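PDB 7O79: Poly(Beta-D-mannuronate) lyase from Pseudopedobacter saltans, which probably cleaves poly(beta-D-mannuronate) chains of alginate by beta-elimination, as a polysaccharide lyase of family PL6 with a parallel beta-helix fold. Local coordinates for residues A[341-346]-A[377-382]; A[281-286]-A[346-351]. One frame throughout, in Å; residues are numbered along the deposited sequence.

Interaction 1: residues A[341-346]-A[377-382]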
ATOM      1  N   GLY A 341      -4.704 -24.659  14.866  1.00 29.85           N
ATOM      2  CA  GLY A 341      -5.646 -25.548  15.503  1.00 32.46           C
ATOM      3  C   GLY A 341      -5.317 -25.928  16.935  1.00 33.26           C
ATOM      4  O   GLY A 341      -6.069 -26.690  17.547  1.00 33.83           O
ATOM      5  N   ASN A 342      -4.209 -25.428  17.490  1.00 31.44           N
ATOM      6  CA  ASN A 342      -3.817 -25.701  18.872  1.00 31.62           C
ATOM      7  C   ASN A 342      -3.690 -24.358  19.568  1.00 31.49           C
ATOM      8  O   ASN A 342      -2.579 -23.809  19.700  1.00 27.24           O
ATOM      9  CB  ASN A 342      -2.520 -26.499  18.967  1.00 34.24           C
ATOM     10  CG  ASN A 342      -2.664 -27.895  18.407  1.00 37.15           C
ATOM     11  OD1 ASN A 342      -3.615 -28.615  18.727  1.00 42.27           O
ATOM     12  ND2 ASN A 342      -1.711 -28.296  17.576  1.00 43.05           N
ATOM     13  N   PRO A 343      -4.809 -23.792  20.003  1.00 29.10           N
ATOM     14  CA  PRO A 343      -4.769 -22.480  20.656  1.00 29.97           C
ATOM     15  C   PRO A 343      -3.842 -22.491  21.859  1.00 28.80           C
ATOM     16  O   PRO A 343      -3.814 -23.441  22.639  1.00 31.57           O
ATOM     17  CB  PRO A 343      -6.228 -22.228  21.068  1.00 28.76           C
ATOM     18  CG  PRO A 343      -6.980 -23.493  20.746  1.00 36.78           C
ATOM     19  CD  PRO A 343      -6.181 -24.267  19.751  1.00 31.52           C
ATOM     20  N   GLY A 344      -3.057 -21.431  21.977  1.00 29.48           N
ATOM     21  CA  GLY A 344      -2.154 -21.253  23.098  1.00 26.38           C
ATOM     22  C   GLY A 344      -1.967 -19.771  23.316  1.00 29.45           C
ATOM     23  O   GLY A 344      -2.934 -19.067  23.654  1.00 26.46           O
ATOM     24  N   ALA A 345      -0.736 -19.288  23.102  1.00 21.84           N
ATOM     25  CA  ALA A 345      -0.473 -17.859  23.180  1.00 27.09           C
ATOM     26  C   ALA A 345      -1.372 -17.079  22.219  1.00 25.23           C
ATOM     27  O   ALA A 345      -1.857 -15.995  22.561  1.00 22.27           O
ATOM     28  CB  ALA A 345       1.008 -17.590  22.902  1.00 25.31           C
ATOM     29  N   ASP A 346      -1.608 -17.604  21.014  1.00 28.63           N
ATOM     30  CA  ASP A 346      -2.575 -16.981  20.123  1.00 27.00           C
ATOM     31  C   ASP A 346      -3.755 -17.921  19.949  1.00 26.25           C
ATOM     32  O   ASP A 346      -3.671 -19.132  20.185  1.00 25.09           O
ATOM     33  CB  ASP A 346      -1.984 -16.646  18.740  1.00 21.44           C
ATOM     34  CG  ASP A 346      -1.663 -17.883  17.912  1.00 29.73           C
ATOM     35  OD1 ASP A 346      -2.625 -18.515  17.412  1.00 30.98           O
ATOM     36  OD2 ASP A 346      -0.472 -18.165  17.671  1.00 33.04           O
ATOM     37  N   SER A 377      -9.792 -27.877  13.058  1.00 37.44           N
ATOM     38  CA  SER A 377      -9.147 -28.847  13.925  1.00 42.69           C
ATOM     39  C   SER A 377     -10.186 -29.708  14.642  1.00 44.68           C
ATOM     40  O   SER A 377     -11.340 -29.309  14.832  1.00 42.92           O
ATOM     41  CB  SER A 377      -8.281 -28.115  14.946  1.00 40.97           C
ATOM     42  OG  SER A 377      -7.965 -28.956  16.029  1.00 45.30           O
ATOM     43  N   GLN A 378      -9.774 -30.909  15.043  1.00 47.78           N
ATOM     44  CA  GLN A 378     -10.615 -31.743  15.894  1.00 50.95           C
ATOM     45  C   GLN A 378     -10.325 -31.525  17.376  1.00 47.67           C
ATOM     46  O   GLN A 378     -10.897 -32.227  18.219  1.00 50.19           O
ATOM     47  CB  GLN A 378     -10.459 -33.228  15.532  1.00 52.75           C
ATOM     48  CG  GLN A 378     -10.768 -33.565  14.070  1.00 54.45           C
ATOM     49  CD  GLN A 378     -12.236 -33.339  13.702  1.00 60.96           C
ATOM     50  OE1 GLN A 378     -13.146 -33.674  14.465  1.00 62.10           O
ATOM     51  NE2 GLN A 378     -12.467 -32.765  12.525  1.00 61.16           N
ATOM     52  N   ASN A 379      -9.459 -30.562  17.697  1.00 45.40           N
ATOM     53  CA  ASN A 379      -9.138 -30.232  19.076  1.00 46.79           C
ATOM     54  C   ASN A 379     -10.428 -29.997  19.860  1.00 45.74           C
ATOM     55  O   ASN A 379     -11.274 -29.198  19.430  1.00 43.94           O
ATOM     56  CB  ASN A 379      -8.228 -28.998  19.111  1.00 43.87           C
ATOM     57  CG  ASN A 379      -7.595 -28.752  20.479  1.00 47.94           C
ATOM     58  OD1 ASN A 379      -8.222 -28.961  21.524  1.00 43.89           O
ATOM     59  ND2 ASN A 379      -6.332 -28.318  20.473  1.00 39.52           N
ATOM     60  N   PRO A 380     -10.639 -30.702  20.976  1.00 45.02           N
ATOM     61  CA  PRO A 380     -11.930 -30.612  21.680  1.00 44.08           C
ATOM     62  C   PRO A 380     -12.308 -29.208  22.122  1.00 38.10           C
ATOM     63  O   PRO A 380     -13.498 -28.873  22.130  1.00 34.21           O
ATOM     64  CB  PRO A 380     -11.712 -31.542  22.875  1.00 41.67           C
ATOM     65  CG  PRO A 380     -10.823 -32.598  22.283  1.00 44.55           C
ATOM     66  CD  PRO A 380      -9.793 -31.751  21.572  1.00 45.41           C
ATOM     67  N   ILE A 381     -11.339 -28.371  22.497  1.00 41.31           N
ATOM     68  CA  ILE A 381     -11.690 -27.027  22.942  1.00 41.52           C
ATOM     69  C   ILE A 381     -12.128 -26.117  21.806  1.00 40.82           C
ATOM     70  O   ILE A 381     -12.553 -24.989  22.074  1.00 36.51           O
ATOM     71  CB  ILE A 381     -10.525 -26.365  23.696  1.00 42.99           C
ATOM     72  CG1 ILE A 381      -9.376 -26.094  22.736  1.00 41.86           C
ATOM     73  CG2 ILE A 381     -10.105 -27.214  24.887  1.00 46.48           C
ATOM     74  CD1 ILE A 381      -8.272 -25.333  23.371  1.00 43.90           C
ATOM     75  N   LEU A 382     -12.045 -26.570  20.552  1.00 41.15           N
ATOM     76  CA  LEU A 382     -12.590 -25.842  19.410  1.00 37.58           C
ATOM     77  C   LEU A 382     -13.863 -26.475  18.850  1.00 41.72           C
ATOM     78  O   LEU A 382     -14.333 -26.055  17.787  1.00 40.23           O
ATOM     79  CB  LEU A 382     -11.543 -25.742  18.302  1.00 39.15           C
ATOM     80  CG  LEU A 382     -10.184 -25.193  18.705  1.00 41.67           C
ATOM     81  CD1 LEU A 382      -9.362 -24.902  17.463  1.00 30.65           C
ATOM     82  CD2 LEU A 382     -10.383 -23.913  19.536  1.00 38.03           C
TER
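Gly341 and Ser377 bring two irregular backbones within 5.1 Å of each other, CA to CA, and from there the chains spread, Pro343 CA and Ile381 CA already standing 8.6 Å apart. Gly341 O takes two weak hydrogen bonds, one from Ser377 OG and one from Asn379 ND2 at 3.4 Å. Asn379 ND2 also donates to Asn342 OD1 at 3.2 Å, meeting a lone pair in the carbonyl plane although the two amide planes are turned 58° apart. Asn379 CG lies anti to its own backbone N (chi1 -168°), which carries CG toward 341-342. Both segments belong to loops that follow strands 333-337 and 371-373, neighbours in one parallel sheet of the beta-helix. Ser377 OG accepts from Asn379 N at 2.8 Å, an ST turn that steadies the base of the donor, while Asn379 OD1 receives a weak bond from Ile381 N. An alanine in place of Asn379 would probably leave Asn342 OD1 without this donor and Gly341 O with the weak serine bond alone from this segment. Beyond the amides, Pro343 CG meets Ile381 CD1 tip to tip at a tight 3.5 Å and Leu382 CD2 at 3.6 Å.

Interaction 2: residues A[281-286]-A[346-351]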
ATOM      1  N   ILE A 281      -5.396 -14.903  -0.382  1.00 19.70           N
ATOM      2  CA  ILE A 281      -5.325 -15.506   0.944  1.00 18.21           C
ATOM      3  C   ILE A 281      -6.325 -14.806   1.843  1.00 19.53           C
ATOM      4  O   ILE A 281      -6.235 -13.592   2.049  1.00 22.62           O
ATOM      5  CB  ILE A 281      -3.922 -15.421   1.547  1.00 21.38           C
ATOM      6  CG1 ILE A 281      -2.918 -16.234   0.715  1.00 19.61           C
ATOM      7  CG2 ILE A 281      -3.944 -15.871   3.024  1.00 19.35           C
ATOM      8  CD1 ILE A 281      -1.445 -15.858   1.007  1.00 17.60           C
ATOM      9  N   LEU A 282      -7.272 -15.571   2.380  1.00 20.03           N
ATOM     10  CA  LEU A 282      -8.174 -15.107   3.426  1.00 20.08           C
ATOM     11  C   LEU A 282      -7.647 -15.696   4.728  1.00 20.94           C
ATOM     12  O   LEU A 282      -7.752 -16.908   4.944  1.00 21.24           O
ATOM     13  CB  LEU A 282      -9.596 -15.578   3.152  1.00 19.08           C
ATOM     14  CG  LEU A 282     -10.152 -15.170   1.786  1.00 22.01           C
ATOM     15  CD1 LEU A 282     -11.642 -15.406   1.773  1.00 24.75           C
ATOM     16  CD2 LEU A 282      -9.811 -13.733   1.439  1.00 19.93           C
ATOM     17  N   ILE A 283      -7.055 -14.855   5.587  1.00 19.20           N
ATOM     18  CA  ILE A 283      -6.321 -15.382   6.739  1.00 21.66           C
ATOM     19  C   ILE A 283      -7.282 -15.643   7.896  1.00 24.40           C
ATOM     20  O   ILE A 283      -8.360 -15.044   7.992  1.00 24.19           O
ATOM     21  CB  ILE A 283      -5.176 -14.425   7.143  1.00 24.89           C
ATOM     22  CG1 ILE A 283      -4.062 -15.190   7.885  1.00 27.78           C
ATOM     23  CG2 ILE A 283      -5.707 -13.271   7.966  1.00 24.38           C
ATOM     24  CD1 ILE A 283      -2.734 -14.457   7.977  1.00 27.23           C
ATOM     25  N   CYS A 284      -6.907 -16.565   8.778  1.00 22.18           N
ATOM     26  CA  CYS A 284      -7.756 -16.872   9.921  1.00 22.51           C
ATOM     27  C   CYS A 284      -7.666 -15.761  10.965  1.00 21.92           C
ATOM     28  O   CYS A 284      -6.594 -15.205  11.220  1.00 22.41           O
ATOM     29  CB  CYS A 284      -7.356 -18.208  10.552  1.00 22.93           C
ATOM     30  SG  CYS A 284      -7.577 -19.659   9.503  1.00 28.45           S
ATOM     31  N   GLY A 285      -8.793 -15.431  11.554  1.00 21.53           N
ATOM     32  CA  GLY A 285      -8.818 -14.399  12.565  1.00 20.45           C
ATOM     33  C   GLY A 285      -8.560 -14.970  13.943  1.00 22.64           C
ATOM     34  O   GLY A 285      -8.599 -16.187  14.158  1.00 20.96           O
ATOM     35  N   GLU A 286      -8.323 -14.069  14.889  1.00 19.92           N
ATOM     36  CA  GLU A 286      -8.072 -14.453  16.269  1.00 22.16           C
ATOM     37  C   GLU A 286      -9.309 -14.282  17.140  1.00 22.33           C
ATOM     38  O   GLU A 286      -9.921 -13.210  17.160  1.00 23.79           O
ATOM     39  CB  GLU A 286      -6.916 -13.655  16.866  1.00 21.82           C
ATOM     40  CG  GLU A 286      -6.549 -14.249  18.212  1.00 21.98           C
ATOM     41  CD  GLU A 286      -5.345 -13.623  18.848  1.00 24.96           C
ATOM     42  OE1 GLU A 286      -5.244 -12.375  18.901  1.00 23.38           O
ATOM     43  OE2 GLU A 286      -4.511 -14.407  19.329  1.00 23.58           O
ATOM     44  N   ASP A 346      -1.608 -17.604  21.014  1.00 28.63           N
ATOM     45  CA  ASP A 346      -2.575 -16.981  20.123  1.00 27.00           C
ATOM     46  C   ASP A 346      -3.755 -17.921  19.949  1.00 26.25           C
ATOM     47  O   ASP A 346      -3.671 -19.132  20.185  1.00 25.09           O
ATOM     48  CB  ASP A 346      -1.984 -16.646  18.740  1.00 21.44           C
ATOM     49  CG  ASP A 346      -1.663 -17.883  17.912  1.00 29.73           C
ATOM     50  OD1 ASP A 346      -2.625 -18.515  17.412  1.00 30.98           O
ATOM     51  OD2 ASP A 346      -0.472 -18.165  17.671  1.00 33.04           O
ATOM     52  N   GLN A 347      -4.860 -17.351  19.500  1.00 25.87           N
ATOM     53  CA  GLN A 347      -6.086 -18.086  19.260  1.00 22.63           C
ATOM     54  C   GLN A 347      -6.522 -17.875  17.810  1.00 23.93           C
ATOM     55  O   GLN A 347      -7.701 -17.694  17.521  1.00 20.41           O
ATOM     56  CB  GLN A 347      -7.157 -17.668  20.278  1.00 21.07           C
ATOM     57  CG  GLN A 347      -6.626 -17.813  21.728  1.00 25.95           C
ATOM     58  CD  GLN A 347      -7.659 -17.628  22.844  1.00 22.67           C
ATOM     59  OE1 GLN A 347      -7.551 -18.263  23.883  1.00 21.96           O
ATOM     60  NE2 GLN A 347      -8.638 -16.749  22.642  1.00 22.99           N
ATOM     61  N   ARG A 348      -5.542 -17.888  16.886  1.00 24.12           N
ATOM     62  CA  ARG A 348      -5.760 -17.675  15.448  1.00 22.51           C
ATOM     63  C   ARG A 348      -6.410 -18.882  14.771  1.00 26.33           C
ATOM     64  O   ARG A 348      -5.809 -19.598  13.958  1.00 26.40           O
ATOM     65  CB  ARG A 348      -4.454 -17.311  14.760  1.00 21.73           C
ATOM     66  CG  ARG A 348      -3.861 -15.996  15.229  1.00 26.00           C
ATOM     67  CD  ARG A 348      -2.425 -15.972  14.824  1.00 26.01           C
ATOM     68  NE  ARG A 348      -2.313 -15.950  13.375  1.00 25.88           N
ATOM     69  CZ  ARG A 348      -1.182 -15.684  12.740  1.00 29.65           C
ATOM     70  NH1 ARG A 348      -0.080 -15.448  13.457  1.00 24.65           N
ATOM     71  NH2 ARG A 348      -1.151 -15.680  11.410  1.00 24.56           N
ATOM     72  N   MET A 349      -7.678 -19.046  15.085  1.00 19.89           N
ATOM     73  CA  MET A 349      -8.524 -20.156  14.700  1.00 23.54           C
ATOM     74  C   MET A 349      -9.898 -19.795  14.134  1.00 26.79           C
ATOM     75  O   MET A 349     -10.723 -20.697  13.930  1.00 25.33           O
ATOM     76  CB  MET A 349      -8.618 -21.109  15.892  1.00 25.07           C
ATOM     77  CG  MET A 349      -9.119 -20.356  17.151  1.00 28.79           C
ATOM     78  SD  MET A 349     -10.741 -19.849  17.413  1.00 30.68           S
ATOM     79  CE  MET A 349     -11.635 -21.376  17.634  1.00 37.14           C
ATOM     80  N   LEU A 350     -10.144 -18.538  13.772  1.00 24.17           N
ATOM     81  CA  LEU A 350     -11.423 -18.143  13.197  1.00 23.42           C
ATOM     82  C   LEU A 350     -11.350 -18.325  11.680  1.00 23.57           C
ATOM     83  O   LEU A 350     -10.698 -17.549  10.981  1.00 23.81           O
ATOM     84  CB  LEU A 350     -11.762 -16.704  13.587  1.00 23.34           C
ATOM     85  CG  LEU A 350     -11.993 -16.496  15.094  1.00 24.77           C
ATOM     86  CD1 LEU A 350     -12.235 -15.035  15.404  1.00 22.56           C
ATOM     87  CD2 LEU A 350     -13.154 -17.357  15.638  1.00 25.57           C
ATOM     88  N   LEU A 351     -12.023 -19.352  11.176  1.00 25.67           N
ATOM     89  CA  LEU A 351     -12.076 -19.590   9.748  1.00 25.14           C
ATOM     90  C   LEU A 351     -12.939 -18.522   9.070  1.00 21.24           C
ATOM     91  O   LEU A 351     -13.935 -18.071   9.640  1.00 22.91           O
ATOM     92  CB  LEU A 351     -12.658 -20.974   9.485  1.00 25.02           C
ATOM     93  CG  LEU A 351     -11.796 -22.114  10.021  1.00 28.64           C
ATOM     94  CD1 LEU A 351     -12.472 -23.444   9.778  1.00 30.24           C
ATOM     95  CD2 LEU A 351     -10.421 -22.071   9.340  1.00 29.35           C
TER
HETATM   96  O   HOH W   1     -10.963 -15.311   8.944  1.00 20.83           O
HETATM   97  O   HOH W   2      -4.110 -16.222  11.154  1.00 23.89           O
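Glu286, which buries more surface than any other residue here, extends to 346-347 and ends on the backbone of Gln347, whose N donates to Glu286 OE2 at 3.0 Å in a nearly straight bond (166° at the hydrogen). The oxygen uses its anti lone pair, the one turned away from OE1. With CG anti to the backbone N (chi1 -171°), the aliphatic part of Glu286 lies against the Gln347 peptide, CG to Gln347 C 3.6 Å. Arg311 forms a salt bridge with the same OE2, so the buried carboxylate is probably held in its charged form. Asp346 OD1 accepts from Arg348 N, an Asx turn round Gln347, whose N bonds to Glu286, and is also bonded by Asn340 ND2.

Beyond Glu286 the pairing passes to the backbone. Gly285 and Leu350 form a single antiparallel bridge of the hydrogen-bonded type, with Gly285 N to Leu350 O at 2.9 Å and Leu350 N to Gly285 O at 2.8 Å. Two residues, Met349 and Leu350, lie opposite the single Gly285, which makes the pairing a classic beta bulge. The bridge joins the chain leaving strand 280-283 of the parallel beta-helix to the loop that follows the neighbouring strand 333-337.

Cys284 and Arg348 carry much of the remaining buried area. Cys284 SG packs on Leu351 CD2 at 3.7 Å, and its CB rests near Leu350 O. A water donates to Cys284 O and accepts from Arg348 NE at 2.9 Å, lying in the guanidinium plane at its edge; Ile283 CD1 approaches Arg348 NH2 obliquely. A second water donates to both Ile283 O and Leu350 O. Leu350 CD1 covers the Glu286 carbonyl, 3.4 Å from its oxygen.

Overall arrangement
Interactions 1 and 2 have centres about 11 Å apart and share Asp346, where the loop between strands 333-337 and 356-364 passes from one to the other. Segment 341-346 faces 377-382 in a surface contact, while 346-351 is buried against 281-286. The two contacts also touch directly: Leu382 CD2 of interaction 1 packs on Met349 CE of interaction 2 at 3.4 Å. The Asn340 side chain bonds to both Asn342 N and Asp346 OD1, bridging the two ends of 341-346. Together they link the end of strand 280-283 with the loops after 333-337 and 371-373, three neighbouring strands of one parallel sheet. The centre of interaction 1 lies about 33 Å, and that of interaction 2 about 22 Å, from the chain's centre.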